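Local coordinates for protein thiosulfate sulfurtransferase (Pseudomonas aeruginosa, PDB 1YT8) that probably transfers a sulfur atom from thiosulfate to cyanide and holds a bound sulfite ion in the crystal, at residues 120-125 and 524-529; 309-314 and 339-344; 303-308 and 315-320; 273-278 and 346-351. All coordinates share one frame; numbering follows the deposited sequence.

Contact 2 is the fully buried one of the four, an apolar junction between helices 307-312 and 334-344; the other three are only partly buried. Contacts 2 and 3 share helix 307-312 and touch through Leu310 and Thr305, while contact 4 takes over the chain where helix 334-344 passes into strand 348-352. All three lie in one rhodanese-like domain, whereas contact 1 joins remote parts of the chain, the C-terminal tail and helix 114-127, and borders contact 2 through Gln344. Chemistry follows place: hydrocarbon meets hydrocarbon in contacts 1 and 2, water bridges an arginine in contact 3, and contact 4 combines an aromatic ring with a glutamine amide on one face of the sheet, at an inner strand.

Contact 1: residues 120-125 and 524-529; sequences GELVEA and HGFFVI
Leu122 of helix 114-127 and Phe526 of the C-terminal tail form the tight part of this contact, an example of a contact made by hydrocarbon alone. Leu122 CD2 comes within 3.6 Å of Phe526 CB and lies at the edge of the phenyl ring, near its plane. The chi1 of -177° sets Leu122 CG opposite the backbone N and sends the branch out toward the tail, where CG also meets Val528 CG2 at 3.9 Å as the two side chains pass each other in opposite directions. Packing slackens further along: Val123 CG2 and Val528 CG1 stand 4.3 Å apart, although Val123 itself is buried against helix 197-208. On the looser side, Leu122, Phe526 and Val528 all remain partly exposed, and the first side-chain bond of the exposed Phe527 points away from the helix. The phenyl ring is steadied from within the tail, since His524 CB sits 3.6 Å above the centre of one face and His524 ND1 accepts the Phe526 N-H almost in the imidazole plane at 2.9 Å. Elsewhere on the helix, Glu121 and Glu124 make salt bridges to Arg196, a residue of the sulfite pocket. With only apolar groups meeting, the contact gives little directional control; the tail's position probably owes more to its bonds with Gln344, which receives Phe527 N on its backbone O and Ile529 N on its side-chain OE1.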
loop_
_atom_site.group_PDB
_atom_site.type_symbol
_atom_site.label_atom_id
_atom_site.label_comp_id
_atom_site.label_asym_id
_atom_site.label_seq_id
_atom_site.Cartn_x
_atom_site.Cartn_y
_atom_site.Cartn_z
ATOM N N GLY A 120 -0.667 14.841 -4.402
ATOM C CA GLY A 120 -1.573 14.960 -5.531
ATOM C C GLY A 120 -2.284 16.302 -5.540
ATOM O O GLY A 120 -2.448 16.932 -6.592
ATOM N N GLU A 121 -2.705 16.748 -4.363
ATOM C CA GLU A 121 -3.391 18.025 -4.253
ATOM C C GLU A 121 -2.429 19.166 -4.572
ATOM O O GLU A 121 -2.833 20.173 -5.154
ATOM C CB GLU A 121 -3.976 18.201 -2.847
ATOM C CG GLU A 121 -5.103 17.219 -2.499
ATOM C CD GLU A 121 -6.252 17.244 -3.500
ATOM O OE1 GLU A 121 -6.620 18.347 -3.967
ATOM O OE2 GLU A 121 -6.800 16.162 -3.810
ATOM N N LEU A 122 -1.164 19.004 -4.189
ATOM C CA LEU A 122 -0.141 20.019 -4.456
ATOM C C LEU A 122 0.071 20.175 -5.961
ATOM O O LEU A 122 0.255 21.292 -6.460
ATOM C CB LEU A 122 1.184 19.634 -3.790
ATOM C CG LEU A 122 2.330 20.647 -3.915
ATOM C CD1 LEU A 122 1.947 21.944 -3.196
ATOM C CD2 LEU A 122 3.597 20.068 -3.304
ATOM N N VAL A 123 0.051 19.054 -6.679
ATOM C CA VAL A 123 0.222 19.085 -8.125
ATOM C C VAL A 123 -0.898 19.906 -8.769
ATOM O O VAL A 123 -0.624 20.785 -9.594
ATOM C CB VAL A 123 0.254 17.648 -8.724
ATOM C CG1 VAL A 123 0.250 17.707 -10.249
ATOM C CG2 VAL A 123 1.513 16.915 -8.249
ATOM N N GLU A 124 -2.151 19.645 -8.394
ATOM C CA GLU A 124 -3.258 20.402 -8.976
ATOM C C GLU A 124 -3.165 21.874 -8.601
ATOM O O GLU A 124 -3.420 22.753 -9.427
ATOM C CB GLU A 124 -4.622 19.870 -8.518
ATOM C CG GLU A 124 -5.779 20.514 -9.292
ATOM C CD GLU A 124 -7.152 20.063 -8.827
ATOM O OE1 GLU A 124 -7.581 20.482 -7.732
ATOM O OE2 GLU A 124 -7.800 19.287 -9.559
ATOM N N ALA A 125 -2.805 22.145 -7.353
ATOM C CA ALA A 125 -2.691 23.526 -6.892
ATOM C C ALA A 125 -1.620 24.292 -7.671
ATOM O O ALA A 125 -1.812 25.458 -8.032
ATOM C CB ALA A 125 -2.370 23.550 -5.400
ATOM N N HIS A 524 8.080 17.968 4.249
ATOM C CA HIS A 524 7.941 17.127 3.059
ATOM C C HIS A 524 8.979 17.319 1.953
ATOM O O HIS A 524 9.455 16.345 1.371
ATOM C CB HIS A 524 6.524 17.291 2.488
ATOM C CG HIS A 524 6.148 18.711 2.201
ATOM N ND1 HIS A 524 6.548 19.370 1.059
ATOM C CD2 HIS A 524 5.425 19.605 2.917
ATOM C CE1 HIS A 524 6.086 20.608 1.081
ATOM N NE2 HIS A 524 5.400 20.776 2.199
ATOM N N GLY A 525 9.332 18.564 1.656
ATOM C CA GLY A 525 10.310 18.806 0.607
ATOM C C GLY A 525 9.792 18.521 -0.796
ATOM O O GLY A 525 10.576 18.323 -1.725
ATOM N N PHE A 526 8.472 18.495 -0.961
ATOM C CA PHE A 526 7.880 18.239 -2.273
ATOM C C PHE A 526 8.082 19.430 -3.200
ATOM O O PHE A 526 8.182 20.565 -2.746
ATOM C CB PHE A 526 6.358 18.042 -2.190
ATOM C CG PHE A 526 5.914 16.875 -1.355
ATOM C CD1 PHE A 526 6.776 15.828 -1.047
ATOM C CD2 PHE A 526 4.589 16.804 -0.922
ATOM C CE1 PHE A 526 6.324 14.719 -0.322
ATOM C CE2 PHE A 526 4.127 15.697 -0.197
ATOM C CZ PHE A 526 5.000 14.655 0.101
ATOM N N PHE A 527 8.117 19.160 -4.499
ATOM C CA PHE A 527 8.215 20.207 -5.512
ATOM C C PHE A 527 7.483 19.665 -6.737
ATOM O O PHE A 527 7.349 18.451 -6.892
ATOM C CB PHE A 527 9.682 20.566 -5.829
ATOM C CG PHE A 527 10.474 19.457 -6.468
ATOM C CD1 PHE A 527 10.458 19.274 -7.847
ATOM C CD2 PHE A 527 11.240 18.594 -5.686
ATOM C CE1 PHE A 527 11.194 18.247 -8.440
ATOM C CE2 PHE A 527 11.976 17.568 -6.266
ATOM C CZ PHE A 527 11.956 17.390 -7.644
ATOM N N VAL A 528 6.977 20.557 -7.583
ATOM C CA VAL A 528 6.252 20.150 -8.780
ATOM C C VAL A 528 6.910 20.792 -10.001
ATOM O O VAL A 528 6.984 22.018 -10.101
ATOM C CB VAL A 528 4.772 20.592 -8.704
ATOM C CG1 VAL A 528 3.988 19.996 -9.862
ATOM C CG2 VAL A 528 4.168 20.161 -7.364
ATOM N N ILE A 529 7.393 19.960 -10.920
ATOM C CA ILE A 529 8.059 20.461 -12.119
ATOM C C ILE A 529 7.116 21.140 -13.101
ATOM O O ILE A 529 5.904 20.903 -13.091
ATOM C CB ILE A 529 8.811 19.338 -12.881
ATOM C CG1 ILE A 529 7.817 18.342 -13.481
ATOM C CG2 ILE A 529 9.778 18.630 -11.939
ATOM C CD1 ILE A 529 8.471 17.288 -14.362
#

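Contact 2: residues 309-314 and 339-344; sequences QLVQET and ASWLAQ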
loop_
_atom_site.group_PDB
_atom_site.type_symbol
_atom_site.label_atom_id
_atom_site.label_comp_id
_atom_site.label_asym_id
_atom_site.label_seq_id
_atom_site.Cartn_x
_atom_site.Cartn_y
_atom_site.Cartn_z
ATOM N N GLN A 309 0.426 2.328 -8.337
ATOM C CA GLN A 309 0.238 2.076 -6.917
ATOM C C GLN A 309 1.481 2.398 -6.094
ATOM O O GLN A 309 1.379 2.662 -4.897
ATOM C CB GLN A 309 -0.195 0.628 -6.695
ATOM C CG GLN A 309 -1.609 0.349 -7.186
ATOM C CD GLN A 309 -2.618 1.346 -6.636
ATOM O OE1 GLN A 309 -3.041 2.273 -7.334
ATOM N NE2 GLN A 309 -2.999 1.169 -5.373
ATOM N N LEU A 310 2.656 2.376 -6.718
ATOM C CA LEU A 310 3.877 2.714 -5.985
ATOM C C LEU A 310 3.798 4.206 -5.660
ATOM O O LEU A 310 4.182 4.651 -4.574
ATOM C CB LEU A 310 5.119 2.433 -6.833
ATOM C CG LEU A 310 6.471 2.870 -6.246
ATOM C CD1 LEU A 310 6.711 2.194 -4.904
ATOM C CD2 LEU A 310 7.587 2.514 -7.221
ATOM N N VAL A 311 3.281 4.973 -6.613
ATOM C CA VAL A 311 3.134 6.409 -6.443
ATOM C C VAL A 311 1.994 6.737 -5.474
ATOM O O VAL A 311 2.067 7.718 -4.735
ATOM C CB VAL A 311 2.886 7.093 -7.812
ATOM C CG1 VAL A 311 2.579 8.584 -7.628
ATOM C CG2 VAL A 311 4.132 6.927 -8.696
ATOM N N GLN A 312 0.957 5.900 -5.464
ATOM C CA GLN A 312 -0.211 6.101 -4.601
ATOM C C GLN A 312 -0.042 5.602 -3.158
ATOM O O GLN A 312 -0.538 6.229 -2.225
ATOM C CB GLN A 312 -1.434 5.420 -5.232
ATOM C CG GLN A 312 -2.716 5.460 -4.404
ATOM C CD GLN A 312 -3.342 6.844 -4.324
ATOM O OE1 GLN A 312 -2.950 7.766 -5.046
ATOM N NE2 GLN A 312 -4.334 6.991 -3.452
ATOM N N GLU A 313 0.652 4.480 -2.974
ATOM C CA GLU A 313 0.841 3.908 -1.636
ATOM C C GLU A 313 2.327 3.753 -1.316
ATOM O O GLU A 313 2.754 2.731 -0.780
ATOM C CB GLU A 313 0.163 2.530 -1.554
ATOM C CG GLU A 313 -1.266 2.483 -2.093
ATOM C CD GLU A 313 -1.905 1.106 -1.956
ATOM O OE1 GLU A 313 -1.191 0.094 -2.134
ATOM O OE2 GLU A 313 -3.124 1.033 -1.683
ATOM N N THR A 314 3.102 4.784 -1.631
ATOM C CA THR A 314 4.549 4.774 -1.431
ATOM C C THR A 314 5.027 4.285 -0.058
ATOM O O THR A 314 6.002 3.535 0.037
ATOM C CB THR A 314 5.130 6.182 -1.697
ATOM O OG1 THR A 314 4.519 6.736 -2.873
ATOM C CG2 THR A 314 6.630 6.109 -1.919
ATOM N N ALA A 339 9.226 7.341 -11.567
ATOM C CA ALA A 339 10.372 7.958 -10.904
ATOM C C ALA A 339 10.221 9.479 -10.859
ATOM O O ALA A 339 10.553 10.112 -9.855
ATOM C CB ALA A 339 11.663 7.579 -11.625
ATOM N N SER A 340 9.709 10.072 -11.935
ATOM C CA SER A 340 9.546 11.524 -11.955
ATOM C C SER A 340 8.623 11.973 -10.821
ATOM O O SER A 340 8.846 13.017 -10.210
ATOM C CB SER A 340 9.008 12.008 -13.316
ATOM O OG SER A 340 7.635 11.709 -13.500
ATOM N N TRP A 341 7.594 11.180 -10.530
ATOM C CA TRP A 341 6.670 11.518 -9.452
ATOM C C TRP A 341 7.312 11.311 -8.078
ATOM O O TRP A 341 7.156 12.138 -7.179
ATOM C CB TRP A 341 5.383 10.689 -9.584
ATOM C CG TRP A 341 4.535 11.136 -10.740
ATOM C CD1 TRP A 341 4.078 10.368 -11.775
ATOM C CD2 TRP A 341 4.074 12.469 -10.993
ATOM N NE1 TRP A 341 3.361 11.146 -12.661
ATOM C CE2 TRP A 341 3.344 12.438 -12.202
ATOM C CE3 TRP A 341 4.209 13.691 -10.313
ATOM C CZ2 TRP A 341 2.749 13.584 -12.748
ATOM C CZ3 TRP A 341 3.618 14.831 -10.856
ATOM C CH2 TRP A 341 2.897 14.768 -12.063
ATOM N N LEU A 342 8.040 10.209 -7.916
ATOM C CA LEU A 342 8.713 9.927 -6.649
ATOM C C LEU A 342 9.765 11.007 -6.355
ATOM O O LEU A 342 9.982 11.387 -5.203
ATOM C CB LEU A 342 9.360 8.532 -6.707
ATOM C CG LEU A 342 8.347 7.379 -6.739
ATOM C CD1 LEU A 342 9.006 6.092 -7.219
ATOM C CD2 LEU A 342 7.745 7.202 -5.356
ATOM N N ALA A 343 10.413 11.503 -7.407
ATOM C CA ALA A 343 11.420 12.549 -7.259
ATOM C C ALA A 343 10.753 13.830 -6.755
ATOM O O ALA A 343 11.283 14.524 -5.883
ATOM C CB ALA A 343 12.105 12.806 -8.601
ATOM N N GLN A 344 9.579 14.130 -7.300
ATOM C CA GLN A 344 8.837 15.321 -6.913
ATOM C C GLN A 344 8.304 15.196 -5.493
ATOM O O GLN A 344 8.010 16.196 -4.835
ATOM C CB GLN A 344 7.713 15.579 -7.924
ATOM C CG GLN A 344 8.268 16.068 -9.270
ATOM C CD GLN A 344 7.233 16.142 -10.377
ATOM O OE1 GLN A 344 6.418 17.061 -10.430
ATOM N NE2 GLN A 344 7.270 15.171 -11.275
#
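Two helices packed on one face of the parallel sheet of a rhodanese-like domain meet here, with Leu310 and Val311 of helix 307-312 set against Leu342 and Trp341 of helix 334-344. Leu310 CD2 touches Leu342 CD1 at 3.8 Å, the two side chains lying nearly perpendicular, and both rest on Leu327 of strand 324-328. The other branch of Leu342 serves Thr314: its CD2 is 3.8 Å from Thr314 CG2. Alongside, both methyls of Val311 press on Trp341 CB, CG1 at 4.0 Å and CG2 at 4.1 Å, while the indole leads off toward helix 197-208 and bonds through NE1 to Ser205. The two branches of Thr314 have different tasks. A chi1 of -43° swings OG1 back to the preceding turn, where it donates to Leu310 O at 2.7 Å in the carbonyl plane, and leaves the methyl for Leu342. In the second helix Ser340 O takes both Gln344 N and, 2.9 Å away, Gln344 NE2, the two arriving from opposite faces of the carbonyl. Gln312, next to Val311 on the same helix, belongs to the sulfite pocket. The chemistry implies a division of labour: the polar atoms bonded here find partners in their own segment or in residues such as Ser116 and Ser205, and the interface itself is largely hydrocarbon.

Contact 3: residues 303-308 and 315-320; sequences RSTPGG and DHVASV
Arg303 lays one face of its guanidinium group over Val317 CG2, which stands 4.2 Å from the plane and over its centre. The side chain reaches there fully stretched, CG through NE extended, and NH1 comes to 4.0 Å from Val317 CG1. Direct bonds are replaced by water. One molecule accepts from Arg303 NH1 at 2.7 Å and donates to Val317 O. A second, in the guanidinium plane at its edge, accepts from Arg303 NH2 and donates to His316 O at 2.7 Å. The arginine thus illustrates a mixed role, flat against a methyl yet hydrated along its rim, and its charge probably favours these two carbonyls near the end of the short, weakly bonded helix 314-317. Next to it, Thr305 CG2 meets Val317 CG2 at 3.9 Å, making the methyl contact on the more buried side. The contact sits at the edge of the parallel sheet: strand 303-304 is outermost there, backbone-bonded to strand 283-287, whose Leu286 touches both Thr305 and Val317, and Pro306, at the N-cap, turns the chain into helix 307-312, which leads on to helix 314-317.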
loop_
_atom_site.group_PDB
_atom_site.type_symbol
_atom_site.label_atom_id
_atom_site.label_comp_id
_atom_site.label_asym_id
_atom_site.label_seq_id
_atom_site.Cartn_x
_atom_site.Cartn_y
_atom_site.Cartn_z
ATOM N N ARG A 303 11.098 -6.272 -6.074
ATOM C CA ARG A 303 9.756 -6.472 -5.543
ATOM C C ARG A 303 8.762 -5.934 -6.565
ATOM O O ARG A 303 9.059 -4.975 -7.277
ATOM C CB ARG A 303 9.594 -5.719 -4.217
ATOM C CG ARG A 303 8.185 -5.768 -3.631
ATOM C CD ARG A 303 8.081 -5.036 -2.292
ATOM N NE ARG A 303 6.734 -5.146 -1.739
ATOM C CZ ARG A 303 6.373 -4.762 -0.517
ATOM N NH1 ARG A 303 7.258 -4.228 0.317
ATOM N NH2 ARG A 303 5.118 -4.925 -0.126
ATOM N N SER A 304 7.588 -6.549 -6.645
ATOM C CA SER A 304 6.578 -6.097 -7.594
ATOM C C SER A 304 5.766 -4.953 -7.010
ATOM O O SER A 304 5.040 -5.130 -6.033
ATOM C CB SER A 304 5.634 -7.242 -7.965
ATOM O OG SER A 304 4.633 -6.794 -8.867
ATOM N N THR A 305 5.901 -3.775 -7.607
ATOM C CA THR A 305 5.156 -2.606 -7.157
ATOM C C THR A 305 4.695 -1.818 -8.386
ATOM O O THR A 305 5.320 -0.832 -8.771
ATOM C CB THR A 305 6.019 -1.686 -6.237
ATOM O OG1 THR A 305 7.100 -1.117 -6.986
ATOM C CG2 THR A 305 6.592 -2.474 -5.070
ATOM N N PRO A 306 3.599 -2.257 -9.027
ATOM C CA PRO A 306 3.082 -1.562 -10.211
ATOM C C PRO A 306 3.182 -0.051 -10.002
ATOM O O PRO A 306 2.778 0.465 -8.963
ATOM C CB PRO A 306 1.647 -2.066 -10.297
ATOM C CG PRO A 306 1.794 -3.491 -9.852
ATOM C CD PRO A 306 2.714 -3.373 -8.645
ATOM N N GLY A 307 3.736 0.640 -10.992
ATOM C CA GLY A 307 3.941 2.078 -10.908
ATOM C C GLY A 307 2.875 2.970 -10.304
ATOM O O GLY A 307 3.161 3.757 -9.399
ATOM N N GLY A 308 1.654 2.873 -10.818
ATOM C CA GLY A 308 0.570 3.704 -10.317
ATOM C C GLY A 308 0.348 3.558 -8.824
ATOM O O GLY A 308 0.108 4.541 -8.121
ATOM N N ASP A 315 4.339 4.706 0.998
ATOM C CA ASP A 315 4.715 4.333 2.359
ATOM C C ASP A 315 4.546 2.851 2.716
ATOM O O ASP A 315 5.078 2.393 3.729
ATOM C CB ASP A 315 3.948 5.201 3.359
ATOM C CG ASP A 315 2.450 5.062 3.218
ATOM O OD1 ASP A 315 1.912 5.453 2.159
ATOM O OD2 ASP A 315 1.814 4.554 4.167
ATOM N N HIS A 316 3.811 2.102 1.896
ATOM C CA HIS A 316 3.621 0.676 2.153
ATOM C C HIS A 316 4.868 -0.109 1.753
ATOM O O HIS A 316 5.085 -1.226 2.222
ATOM C CB HIS A 316 2.436 0.117 1.354
ATOM C CG HIS A 316 1.094 0.539 1.868
ATOM N ND1 HIS A 316 -0.079 -0.045 1.440
ATOM C CD2 HIS A 316 0.734 1.490 2.765
ATOM C CE1 HIS A 316 -1.103 0.527 2.049
ATOM N NE2 HIS A 316 -0.637 1.461 2.857
ATOM N N VAL A 317 5.678 0.488 0.882
ATOM C CA VAL A 317 6.891 -0.148 0.371
ATOM C C VAL A 317 8.157 0.558 0.855
ATOM O O VAL A 317 9.020 -0.052 1.488
ATOM C CB VAL A 317 6.874 -0.153 -1.175
ATOM C CG1 VAL A 317 8.107 -0.861 -1.719
ATOM C CG2 VAL A 317 5.595 -0.827 -1.671
ATOM N N ALA A 318 8.267 1.842 0.537
ATOM C CA ALA A 318 9.417 2.642 0.948
ATOM C C ALA A 318 9.051 3.344 2.247
ATOM O O ALA A 318 8.743 4.537 2.264
ATOM C CB ALA A 318 9.759 3.659 -0.133
ATOM N N SER A 319 9.085 2.586 3.337
ATOM C CA SER A 319 8.732 3.095 4.652
ATOM C C SER A 319 9.849 3.889 5.321
ATOM O O SER A 319 9.612 4.608 6.293
ATOM C CB SER A 319 8.295 1.929 5.544
ATOM O OG SER A 319 7.212 1.240 4.934
ATOM N N VAL A 320 11.065 3.751 4.808
ATOM C CA VAL A 320 12.198 4.486 5.348
ATOM C C VAL A 320 12.297 5.797 4.574
ATOM O O VAL A 320 12.755 5.819 3.433
ATOM C CB VAL A 320 13.517 3.701 5.174
ATOM C CG1 VAL A 320 14.694 4.554 5.635
ATOM C CG2 VAL A 320 13.456 2.400 5.971
HETATM O O HOH W 1 9.542 -2.774 0.379
HETATM O O HOH W 2 3.903 -3.672 2.447
#

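Contact 4: residues 273-278 and 346-351; sequences AQWQDE and GWQVAV
The amide of Gln348 is gripped at both ends, its NE2 by Glu265 OE2 and its OE1 by Arg281 NH2, and Trp275 CZ2 lies 4.3 Å from that NE2. This is the helix-on-sheet packing of the rhodanese fold, in which helix 269-277 lies against the face of a parallel sheet in which strand 348-352 runs between strands 265-267 and 324-328. Gln348 extends to its full length, with chi1 of 165° and chi2 of 167°, and so carries its amide out toward the six-membered part of the indole, which meets it obliquely. Two residues along the strand, Ala350 points the same way and presents its methyl to the same part of the ring. Side chains alternate along this strand: Gln348 and Ala350 look to the tryptophan, whereas Val349 and Val351 pack on helix 334-344 across the sheet. The contact is an instructive case of a large aromatic spanning a wide backbone separation, for the CA atoms of Trp275 and Ala350 are 10.8 Å apart. Arg324 makes a cation-pi interaction with the indole and a salt bridge to Glu278 OE1, while Glu278 OE2 receives Gln274 NE2 at 3.2 Å on its anti side, so a small polar network borders the ring. Before the strand, Gly346 closes helix 334-344 as the C-prime residue of a Schellman motif. At the apolar centre of the contact, Ala350 CB sits 3.7 Å from Trp275 CH2 and 3.9 Å from Trp275 CZ3.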
loop_
_atom_site.group_PDB
_atom_site.type_symbol
_atom_site.label_atom_id
_atom_site.label_comp_id
_atom_site.label_asym_id
_atom_site.label_seq_id
_atom_site.Cartn_x
_atom_site.Cartn_y
_atom_site.Cartn_z
ATOM N N ALA A 273 24.547 -2.572 -8.162
ATOM C CA ALA A 273 25.340 -3.402 -7.262
ATOM C C ALA A 273 26.111 -2.539 -6.268
ATOM O O ALA A 273 26.199 -2.868 -5.085
ATOM C CB ALA A 273 26.305 -4.274 -8.065
ATOM N N GLN A 274 26.665 -1.434 -6.755
ATOM C CA GLN A 274 27.419 -0.521 -5.908
ATOM C C GLN A 274 26.538 0.044 -4.796
ATOM O O GLN A 274 26.932 0.061 -3.628
ATOM C CB GLN A 274 27.994 0.624 -6.745
ATOM C CG GLN A 274 28.696 1.703 -5.932
ATOM C CD GLN A 274 29.742 1.135 -4.988
ATOM O OE1 GLN A 274 30.581 0.324 -5.387
ATOM N NE2 GLN A 274 29.701 1.563 -3.729
ATOM N N TRP A 275 25.347 0.509 -5.162
ATOM C CA TRP A 275 24.425 1.065 -4.179
ATOM C C TRP A 275 24.086 0.039 -3.105
ATOM O O TRP A 275 24.068 0.356 -1.917
ATOM C CB TRP A 275 23.142 1.548 -4.865
ATOM C CG TRP A 275 23.221 2.962 -5.362
ATOM C CD1 TRP A 275 24.347 3.722 -5.503
ATOM C CD2 TRP A 275 22.127 3.782 -5.796
ATOM N NE1 TRP A 275 24.025 4.964 -5.994
ATOM C CE2 TRP A 275 22.670 5.029 -6.185
ATOM C CE3 TRP A 275 20.744 3.585 -5.894
ATOM C CZ2 TRP A 275 21.875 6.076 -6.667
ATOM C CZ3 TRP A 275 19.951 4.628 -6.375
ATOM C CH2 TRP A 275 20.522 5.858 -6.754
ATOM N N GLN A 276 23.827 -1.191 -3.530
ATOM C CA GLN A 276 23.486 -2.259 -2.602
ATOM C C GLN A 276 24.686 -2.622 -1.730
ATOM O O GLN A 276 24.532 -3.234 -0.674
ATOM C CB GLN A 276 23.006 -3.489 -3.377
ATOM C CG GLN A 276 21.825 -3.210 -4.294
ATOM C CD GLN A 276 21.502 -4.381 -5.204
ATOM O OE1 GLN A 276 22.384 -4.919 -5.877
ATOM N NE2 GLN A 276 20.232 -4.775 -5.238
ATOM N N ASP A 277 25.879 -2.230 -2.171
ATOM C CA ASP A 277 27.101 -2.515 -1.427
ATOM C C ASP A 277 27.359 -1.449 -0.361
ATOM O O ASP A 277 28.203 -1.635 0.518
ATOM C CB ASP A 277 28.297 -2.592 -2.382
ATOM C CG ASP A 277 29.565 -3.079 -1.696
ATOM O OD1 ASP A 277 29.559 -4.207 -1.157
ATOM O OD2 ASP A 277 30.569 -2.336 -1.695
ATOM N N GLU A 278 26.634 -0.335 -0.444
ATOM C CA GLU A 278 26.781 0.755 0.518
ATOM C C GLU A 278 25.819 0.490 1.671
ATOM O O GLU A 278 24.622 0.776 1.582
ATOM C CB GLU A 278 26.469 2.093 -0.155
ATOM C CG GLU A 278 27.145 2.242 -1.512
ATOM C CD GLU A 278 27.042 3.639 -2.088
ATOM O OE1 GLU A 278 25.956 4.249 -2.000
ATOM O OE2 GLU A 278 28.051 4.121 -2.642
ATOM N N GLY A 346 10.092 14.172 -3.233
ATOM C CA GLY A 346 11.324 14.236 -2.461
ATOM C C GLY A 346 12.205 13.007 -2.348
ATOM O O GLY A 346 13.172 13.021 -1.584
ATOM N N TRP A 347 11.900 11.950 -3.092
ATOM C CA TRP A 347 12.707 10.738 -3.012
ATOM C C TRP A 347 13.940 10.764 -3.901
ATOM O O TRP A 347 13.930 11.364 -4.981
ATOM C CB TRP A 347 11.886 9.503 -3.406
ATOM C CG TRP A 347 10.781 9.160 -2.465
ATOM C CD1 TRP A 347 9.470 9.543 -2.554
ATOM C CD2 TRP A 347 10.894 8.385 -1.269
ATOM N NE1 TRP A 347 8.760 9.053 -1.485
ATOM C CE2 TRP A 347 9.610 8.340 -0.678
ATOM C CE3 TRP A 347 11.959 7.726 -0.635
ATOM C CZ2 TRP A 347 9.361 7.661 0.520
ATOM C CZ3 TRP A 347 11.710 7.050 0.557
ATOM C CH2 TRP A 347 10.418 7.024 1.121
ATOM N N GLN A 348 15.008 10.122 -3.435
ATOM C CA GLN A 348 16.204 9.987 -4.249
ATOM C C GLN A 348 15.828 8.740 -5.034
ATOM O O GLN A 348 15.635 7.662 -4.461
ATOM C CB GLN A 348 17.448 9.724 -3.398
ATOM C CG GLN A 348 18.631 9.223 -4.222
ATOM C CD GLN A 348 19.942 9.258 -3.461
ATOM O OE1 GLN A 348 19.976 9.062 -2.245
ATOM N NE2 GLN A 348 21.033 9.495 -4.181
ATOM N N VAL A 349 15.702 8.887 -6.344
ATOM C CA VAL A 349 15.290 7.768 -7.169
ATOM C C VAL A 349 16.069 7.677 -8.471
ATOM O O VAL A 349 16.443 8.689 -9.071
ATOM C CB VAL A 349 13.774 7.876 -7.479
ATOM C CG1 VAL A 349 13.481 9.200 -8.164
ATOM C CG2 VAL A 349 13.322 6.704 -8.346
ATOM N N ALA A 350 16.308 6.445 -8.899
ATOM C CA ALA A 350 17.031 6.185 -10.132
ATOM C C ALA A 350 16.267 5.166 -10.966
ATOM O O ALA A 350 15.491 4.374 -10.433
ATOM C CB ALA A 350 18.420 5.647 -9.810
ATOM N N VAL A 351 16.476 5.209 -12.278
ATOM C CA VAL A 351 15.861 4.255 -13.191
ATOM C C VAL A 351 17.016 3.387 -13.692
ATOM O O VAL A 351 18.079 3.904 -14.045
ATOM C CB VAL A 351 15.180 4.962 -14.381
ATOM C CG1 VAL A 351 14.767 3.940 -15.429
ATOM C CG2 VAL A 351 13.955 5.731 -13.890
#